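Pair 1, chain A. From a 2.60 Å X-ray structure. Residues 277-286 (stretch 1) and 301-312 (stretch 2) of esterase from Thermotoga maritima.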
# COMPACT_ATOMS: atom_id res chain seq x y z
N THR A 277 -18.15 40.03 -17.34
CA THR A 277 -19.54 39.66 -17.54
C THR A 277 -20.42 40.61 -16.77
O THR A 277 -21.39 41.14 -17.32
CB THR A 277 -19.79 38.16 -17.17
OG1 THR A 277 -18.94 37.34 -17.98
CG2 THR A 277 -21.27 37.72 -17.37
N TRP A 278 -20.12 40.84 -15.49
CA TRP A 278 -20.98 41.72 -14.68
C TRP A 278 -21.02 43.10 -15.31
O TRP A 278 -22.10 43.72 -15.35
CB TRP A 278 -20.46 41.89 -13.26
CG TRP A 278 -20.79 40.77 -12.36
CD1 TRP A 278 -19.90 39.91 -11.76
CD2 TRP A 278 -22.11 40.38 -11.91
NE1 TRP A 278 -20.58 39.02 -10.98
CE2 TRP A 278 -21.94 39.27 -11.05
CE3 TRP A 278 -23.42 40.85 -12.16
CZ2 TRP A 278 -23.02 38.62 -10.42
CZ3 TRP A 278 -24.50 40.20 -11.54
CH2 TRP A 278 -24.29 39.10 -10.68
N THR A 279 -19.86 43.59 -15.79
CA THR A 279 -19.71 44.93 -16.33
C THR A 279 -20.50 45.05 -17.64
O THR A 279 -21.28 45.98 -17.81
CB THR A 279 -18.21 45.32 -16.52
OG1 THR A 279 -17.55 45.37 -15.24
CG2 THR A 279 -18.06 46.70 -17.22
N ALA A 280 -20.28 44.08 -18.53
CA ALA A 280 -21.02 43.97 -19.81
C ALA A 280 -22.53 44.07 -19.69
O ALA A 280 -23.17 44.83 -20.42
CB ALA A 280 -20.67 42.70 -20.51
N ILE A 281 -23.13 43.29 -18.81
CA ILE A 281 -24.58 43.28 -18.73
C ILE A 281 -25.10 44.54 -18.08
O ILE A 281 -26.17 45.00 -18.40
CB ILE A 281 -25.15 42.01 -18.02
CG1 ILE A 281 -24.58 41.87 -16.60
CG2 ILE A 281 -24.96 40.76 -18.90
CD1 ILE A 281 -25.29 40.89 -15.78
N MET A 282 -24.35 45.10 -17.15
CA MET A 282 -24.77 46.29 -16.44
C MET A 282 -24.64 47.52 -17.35
O MET A 282 -25.46 48.46 -17.29
CB MET A 282 -23.93 46.46 -15.18
CG MET A 282 -24.54 45.92 -13.90
SD MET A 282 -23.31 45.96 -12.61
CE MET A 282 -24.08 44.97 -11.33
N GLU A 283 -23.61 47.53 -18.20
CA GLU A 283 -23.39 48.66 -19.11
C GLU A 283 -24.13 48.54 -20.44
O GLU A 283 -24.20 49.51 -21.19
CB GLU A 283 -21.90 48.88 -19.38
CG GLU A 283 -21.08 49.22 -18.14
CD GLU A 283 -21.64 50.39 -17.33
OE1 GLU A 283 -22.12 51.39 -17.91
OE2 GLU A 283 -21.60 50.31 -16.09
N PHE A 284 -24.67 47.35 -20.72
CA PHE A 284 -25.40 47.11 -21.96
C PHE A 284 -26.59 46.18 -21.71
O PHE A 284 -26.70 45.12 -22.33
CB PHE A 284 -24.48 46.51 -23.02
CG PHE A 284 -23.35 47.42 -23.43
CD1 PHE A 284 -23.58 48.47 -24.30
CD2 PHE A 284 -22.07 47.23 -22.94
CE1 PHE A 284 -22.55 49.32 -24.68
CE2 PHE A 284 -21.04 48.07 -23.31
CZ PHE A 284 -21.28 49.11 -24.18
N PRO A 285 -27.47 46.58 -20.80
CA PRO A 285 -28.53 45.71 -20.32
C PRO A 285 -29.43 45.27 -21.43
O PRO A 285 -30.13 44.27 -21.30
CB PRO A 285 -29.33 46.61 -19.38
CG PRO A 285 -28.82 48.00 -19.57
CD PRO A 285 -27.45 47.88 -20.10
N GLU A 286 -29.39 46.00 -22.52
CA GLU A 286 -30.31 45.77 -23.59
C GLU A 286 -29.82 44.61 -24.44
O GLU A 286 -30.61 44.00 -25.17
CB GLU A 286 -30.46 47.06 -24.40
CG GLU A 286 -30.86 48.28 -23.51
CD GLU A 286 -32.20 48.08 -22.77
OE1 GLU A 286 -33.25 48.03 -23.46
OE2 GLU A 286 -32.20 47.99 -21.50
N SER A 301 -24.24 49.58 -7.21
CA SER A 301 -25.14 50.66 -7.56
C SER A 301 -25.97 50.37 -8.85
O SER A 301 -27.00 51.01 -9.08
CB SER A 301 -24.36 51.98 -7.69
OG SER A 301 -23.31 51.82 -8.61
N LYS A 302 -25.57 49.40 -9.67
CA LYS A 302 -26.14 49.28 -11.01
C LYS A 302 -27.06 48.09 -11.26
O LYS A 302 -27.54 47.90 -12.39
CB LYS A 302 -25.04 49.35 -12.04
CG LYS A 302 -24.40 50.71 -12.06
CD LYS A 302 -23.22 50.78 -12.99
CE LYS A 302 -22.95 52.23 -13.29
NZ LYS A 302 -21.83 52.40 -14.26
N VAL A 303 -27.36 47.31 -10.22
CA VAL A 303 -28.11 46.07 -10.42
C VAL A 303 -29.56 46.31 -10.85
O VAL A 303 -30.26 45.42 -11.29
CB VAL A 303 -28.08 45.13 -9.20
CG1 VAL A 303 -26.72 45.19 -8.50
CG2 VAL A 303 -29.17 45.49 -8.25
N GLU A 304 -30.01 47.54 -10.72
CA GLU A 304 -31.36 47.88 -11.07
C GLU A 304 -31.58 47.76 -12.59
O GLU A 304 -32.65 47.38 -13.03
CB GLU A 304 -31.70 49.29 -10.55
CG GLU A 304 -33.20 49.62 -10.55
CD GLU A 304 -34.01 48.85 -9.50
OE1 GLU A 304 -33.66 48.93 -8.31
OE2 GLU A 304 -34.99 48.17 -9.87
N ARG A 305 -30.55 48.07 -13.37
CA ARG A 305 -30.64 47.96 -14.83
C ARG A 305 -30.72 46.51 -15.28
O ARG A 305 -31.18 46.23 -16.39
CB ARG A 305 -29.39 48.54 -15.48
CG ARG A 305 -28.69 49.54 -14.63
CD ARG A 305 -27.46 50.01 -15.31
NE ARG A 305 -27.17 51.39 -14.97
CZ ARG A 305 -26.22 52.11 -15.56
NH1 ARG A 305 -25.46 51.58 -16.51
NH2 ARG A 305 -26.03 53.36 -15.19
N ILE A 306 -30.24 45.59 -14.44
CA ILE A 306 -30.14 44.18 -14.81
C ILE A 306 -31.25 43.39 -14.13
O ILE A 306 -31.32 42.16 -14.25
CB ILE A 306 -28.72 43.55 -14.57
CG1 ILE A 306 -28.23 43.76 -13.15
CG2 ILE A 306 -27.68 44.10 -15.52
CD1 ILE A 306 -27.20 42.73 -12.69
N LYS A 307 -32.13 44.11 -13.44
CA LYS A 307 -33.23 43.51 -12.71
C LYS A 307 -33.93 42.37 -13.51
O LYS A 307 -34.32 41.37 -12.94
CB LYS A 307 -34.23 44.61 -12.27
CG LYS A 307 -35.58 44.07 -11.72
CD LYS A 307 -36.30 45.04 -10.78
CE LYS A 307 -36.76 46.33 -11.47
NZ LYS A 307 -37.72 46.16 -12.62
N ASP A 308 -34.05 42.52 -14.82
CA ASP A 308 -34.81 41.56 -15.63
C ASP A 308 -33.98 40.55 -16.38
O ASP A 308 -34.57 39.70 -17.04
CB ASP A 308 -35.67 42.27 -16.69
CG ASP A 308 -36.80 43.05 -16.09
OD1 ASP A 308 -37.46 43.78 -16.89
OD2 ASP A 308 -37.05 42.95 -14.85
N ILE A 309 -32.66 40.63 -16.30
CA ILE A 309 -31.79 39.63 -16.93
C ILE A 309 -31.61 38.37 -16.06
O ILE A 309 -31.14 38.46 -14.92
CB ILE A 309 -30.44 40.24 -17.30
CG1 ILE A 309 -30.69 41.51 -18.13
CG2 ILE A 309 -29.59 39.24 -18.08
CD1 ILE A 309 -29.44 42.30 -18.46
N PRO A 310 -32.03 37.19 -16.55
CA PRO A 310 -31.71 35.94 -15.78
C PRO A 310 -30.20 35.74 -15.59
O PRO A 310 -29.43 35.81 -16.55
CB PRO A 310 -32.31 34.81 -16.64
CG PRO A 310 -33.40 35.50 -17.51
CD PRO A 310 -32.85 36.92 -17.75
N ILE A 311 -29.77 35.52 -14.35
CA ILE A 311 -28.35 35.49 -14.03
C ILE A 311 -28.11 34.34 -13.08
O ILE A 311 -28.78 34.23 -12.08
CB ILE A 311 -27.92 36.84 -13.34
CG1 ILE A 311 -28.05 38.01 -14.34
CG2 ILE A 311 -26.50 36.74 -12.76
CD1 ILE A 311 -27.76 39.40 -13.78
N TRP A 312 -27.12 33.50 -13.36
CA TRP A 312 -26.79 32.43 -12.42
C TRP A 312 -25.32 32.61 -12.06
O TRP A 312 -24.43 32.37 -12.87
CB TRP A 312 -27.10 31.06 -13.01
CG TRP A 312 -26.96 29.93 -12.06
CD1 TRP A 312 -26.25 29.92 -10.90
CD2 TRP A 312 -27.49 28.60 -12.21
NE1 TRP A 312 -26.32 28.69 -10.30
CE2 TRP A 312 -27.08 27.86 -11.09
CE3 TRP A 312 -28.27 27.97 -13.19
CZ2 TRP A 312 -27.43 26.52 -10.90
CZ3 TRP A 312 -28.63 26.63 -13.01
CH2 TRP A 312 -28.20 25.92 -11.88
O HOH W 1 -22.37 54.17 -17.04

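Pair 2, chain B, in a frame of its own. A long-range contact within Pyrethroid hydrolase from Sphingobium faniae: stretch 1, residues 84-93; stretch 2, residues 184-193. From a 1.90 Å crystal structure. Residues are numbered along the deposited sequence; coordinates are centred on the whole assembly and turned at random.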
# COMPACT_ATOMS: atom_id res chain seq x y z
N ILE B 84 6.85 1.18 -0.12
CA ILE B 84 7.21 2.58 -0.36
C ILE B 84 8.24 3.04 0.66
O ILE B 84 9.02 3.95 0.38
CB ILE B 84 5.99 3.54 -0.36
CG1 ILE B 84 5.56 3.91 1.06
CG2 ILE B 84 4.85 2.99 -1.18
CD1 ILE B 84 4.57 5.05 1.09
N SER B 85 8.20 2.49 1.88
CA SER B 85 9.27 2.77 2.84
C SER B 85 10.60 2.18 2.37
O SER B 85 11.66 2.80 2.51
CB SER B 85 8.87 2.21 4.21
OG SER B 85 7.68 2.81 4.69
N TRP B 86 10.58 0.95 1.87
CA TRP B 86 11.83 0.36 1.39
C TRP B 86 12.37 1.16 0.21
O TRP B 86 13.55 1.52 0.18
CB TRP B 86 11.60 -1.10 1.03
CG TRP B 86 12.86 -1.86 0.86
CD1 TRP B 86 13.45 -2.69 1.76
CD2 TRP B 86 13.69 -1.88 -0.31
NE1 TRP B 86 14.61 -3.22 1.24
CE2 TRP B 86 14.78 -2.73 -0.03
CE3 TRP B 86 13.63 -1.24 -1.55
CZ2 TRP B 86 15.78 -2.96 -0.96
CZ3 TRP B 86 14.64 -1.49 -2.48
CH2 TRP B 86 15.69 -2.33 -2.17
N LEU B 87 11.50 1.49 -0.74
CA LEU B 87 11.91 2.27 -1.91
C LEU B 87 12.39 3.67 -1.54
O LEU B 87 13.38 4.15 -2.09
CB LEU B 87 10.73 2.39 -2.86
CG LEU B 87 10.43 1.16 -3.72
CD1 LEU B 87 8.97 1.18 -4.18
CD2 LEU B 87 11.35 1.18 -4.89
N ALA B 88 11.75 4.30 -0.56
CA ALA B 88 12.14 5.66 -0.22
C ALA B 88 13.59 5.68 0.22
O ALA B 88 14.36 6.55 -0.19
CB ALA B 88 11.23 6.21 0.88
N GLN B 89 14.00 4.63 0.94
CA GLN B 89 15.34 4.57 1.49
C GLN B 89 16.38 4.38 0.40
O GLN B 89 17.48 4.93 0.50
CB GLN B 89 15.41 3.45 2.54
CG GLN B 89 16.80 3.06 3.03
CD GLN B 89 17.53 4.24 3.61
OE1 GLN B 89 16.90 5.15 4.14
NE2 GLN B 89 18.85 4.21 3.58
N HIS B 90 16.06 3.63 -0.65
CA HIS B 90 17.05 3.36 -1.67
C HIS B 90 16.98 4.32 -2.84
O HIS B 90 17.96 4.44 -3.58
CB HIS B 90 16.94 1.91 -2.17
CG HIS B 90 17.24 0.89 -1.11
ND1 HIS B 90 16.35 0.57 -0.11
CD2 HIS B 90 18.36 0.17 -0.86
CE1 HIS B 90 16.89 -0.33 0.70
NE2 HIS B 90 18.11 -0.59 0.26
N HIS B 91 15.87 5.06 -2.99
CA HIS B 91 15.76 6.07 -4.04
C HIS B 91 15.29 7.41 -3.46
O HIS B 91 14.38 8.04 -4.00
CB HIS B 91 14.79 5.59 -5.11
CG HIS B 91 15.12 4.23 -5.64
ND1 HIS B 91 16.05 4.03 -6.64
CD2 HIS B 91 14.63 3.01 -5.34
CE1 HIS B 91 16.13 2.74 -6.91
NE2 HIS B 91 15.28 2.10 -6.14
N PRO B 92 15.90 7.88 -2.36
CA PRO B 92 15.40 9.10 -1.74
C PRO B 92 15.54 10.29 -2.64
O PRO B 92 14.83 11.28 -2.44
CB PRO B 92 16.28 9.24 -0.49
CG PRO B 92 17.54 8.66 -0.90
CD PRO B 92 17.17 7.46 -1.73
N ASP B 93 16.50 10.24 -3.57
CA ASP B 93 16.70 11.32 -4.53
C ASP B 93 15.59 11.37 -5.57
O ASP B 93 15.48 12.38 -6.28
CB ASP B 93 18.08 11.19 -5.20
CG ASP B 93 18.33 9.80 -5.84
OD1 ASP B 93 17.95 8.74 -5.27
OD2 ASP B 93 18.94 9.78 -6.93
N PRO B 184 14.03 -0.03 6.49
CA PRO B 184 15.40 0.48 6.54
C PRO B 184 15.52 2.00 6.42
O PRO B 184 16.64 2.49 6.28
CB PRO B 184 16.04 -0.20 5.33
CG PRO B 184 14.91 -0.20 4.33
CD PRO B 184 13.63 -0.37 5.13
N MSE B 185 14.42 2.74 6.46
CA MSE B 185 14.52 4.18 6.28
C MSE B 185 15.42 4.83 7.30
O MSE B 185 15.22 4.66 8.51
CB MSE B 185 13.14 4.82 6.34
CG MSE B 185 12.40 4.73 5.04
SE MSE B 185 10.62 5.32 5.34
CE MSE B 185 11.07 7.22 5.52
N GLU B 186 16.42 5.57 6.81
CA GLU B 186 17.30 6.30 7.69
C GLU B 186 17.69 7.62 7.04
O GLU B 186 17.62 7.77 5.81
CB GLU B 186 18.57 5.50 8.00
CG GLU B 186 19.46 5.32 6.81
CD GLU B 186 20.64 4.42 7.09
OE1 GLU B 186 20.55 3.55 7.98
OE2 GLU B 186 21.67 4.60 6.41
N GLY B 187 18.13 8.56 7.88
CA GLY B 187 18.75 9.76 7.36
C GLY B 187 17.90 10.53 6.37
O GLY B 187 16.87 11.13 6.71
N ARG B 188 18.35 10.52 5.12
CA ARG B 188 17.76 11.37 4.10
C ARG B 188 16.30 11.01 3.85
O ARG B 188 15.45 11.90 3.73
CB ARG B 188 18.60 11.19 2.83
CG ARG B 188 18.66 12.33 1.86
CD ARG B 188 19.41 11.83 0.65
NE ARG B 188 19.11 12.60 -0.55
CZ ARG B 188 19.83 12.55 -1.66
NH1 ARG B 188 20.90 11.76 -1.72
NH2 ARG B 188 19.49 13.29 -2.71
N ALA B 189 15.98 9.71 3.88
CA ALA B 189 14.62 9.26 3.62
C ALA B 189 13.61 9.80 4.63
O ALA B 189 12.44 9.99 4.29
CB ALA B 189 14.57 7.73 3.62
N LEU B 190 14.03 10.03 5.88
CA LEU B 190 13.11 10.54 6.89
C LEU B 190 12.79 12.03 6.71
O LEU B 190 11.93 12.55 7.43
CB LEU B 190 13.67 10.28 8.28
CG LEU B 190 13.74 8.79 8.63
CD1 LEU B 190 14.58 8.59 9.88
CD2 LEU B 190 12.34 8.26 8.83
N GLU B 191 13.43 12.71 5.77
CA GLU B 191 13.04 14.07 5.44
C GLU B 191 11.96 14.11 4.38
O GLU B 191 11.40 15.18 4.11
CB GLU B 191 14.24 14.86 4.93
CG GLU B 191 15.55 14.52 5.60
CD GLU B 191 16.52 15.64 5.49
OE1 GLU B 191 16.49 16.51 6.37
OE2 GLU B 191 17.31 15.66 4.53
N ILE B 192 11.68 12.99 3.75
CA ILE B 192 10.66 12.99 2.71
C ILE B 192 9.31 13.27 3.38
O ILE B 192 8.99 12.63 4.40
CB ILE B 192 10.66 11.64 2.00
CG1 ILE B 192 12.00 11.39 1.30
CG2 ILE B 192 9.51 11.53 1.06
CD1 ILE B 192 12.00 10.11 0.42
N PRO B 193 8.53 14.23 2.89
CA PRO B 193 7.20 14.47 3.47
C PRO B 193 6.34 13.23 3.41
O PRO B 193 6.31 12.51 2.41
CB PRO B 193 6.63 15.60 2.61
CG PRO B 193 7.83 16.32 2.07
CD PRO B 193 8.91 15.26 1.91

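The sharpest difference lies at one superposed position, where Met A282 of pair 1 falls on Gln B89 of pair 2 with CA atoms 0.2 Å apart but side-chain centres 2.7 Å apart. Met A282 packs as an apolar residue: its CE lies 3.9 Å from CG1 of Val A303 and its CG 4.0 Å from CG2 of Ile A306. Gln B89 instead turns its amide to the facing backbone, and its OE1 accepts a hydrogen bond from N of Glu B186 at 2.7 Å, with an N-H...O angle of 162°.

The backbones around this position agree closely: N, CA and C of 14 central residues superpose with an RMSD of 0.9 Å. In each pair a helix ends, the next residue leaves helical phi/psi (Phe A284 at -143/57°, His B91 at -129/48°), and a proline follows. Pro A285 and Pro B92 match to 0.4 Å in CA and 0.3 Å in side-chain centre, and both have C-gamma endo pucker and a CA-to-CB bond directed toward the other stretch. The buried areas are also similar, 565 and 576 Å².

A second closely matched point is Ile A309, which falls on Ile B192 (CA 0.7 Å, side-chain centres 0.5 Å). Each isoleucine sets its CD1 near the proline: Ile A309 CD1 is 4.4 Å from Pro A285 CB, and Ile B192 CD1 is 4.5 Å from Pro B92 CB.

The apolar packing beside it distributes bulk differently. Ile A281 and Ile A306 meet through CG1 and CG2 at 4.0 Å. Their counterparts are both alanines: Ala B88 CB reaches Ile B192 CD1 at 4.0 Å, while Ala B189 CB lies 3.5 Å from Gln B89 OE1. The short methyl of Ala B189 thus borders the glutamine amide, whereas CG2 of Ile A306 packs against the methionine.

Polar chemistry separates the pairs again at Glu A283, which matches His B90 to 0.1 Å in CA. The glutamate's OE2 forms a salt bridge with Lys A302 NZ at 2.8 Å, and its OE1 a long one with Arg A305 NH1 at 3.6 Å; NH1 of Arg A305 also donates to Met A282 O at 3.2 Å. His B90 turns to its own helix, donating from ND1 to Trp B86 O at 3.0 Å. Arg B188 matches Arg A305 in CA at 1.9 Å, yet the side-chain centres lie 7.0 Å apart: its CD is 4.0 Å from Pro B92 CG, and its guanidinium has N of Asp B93 over one face.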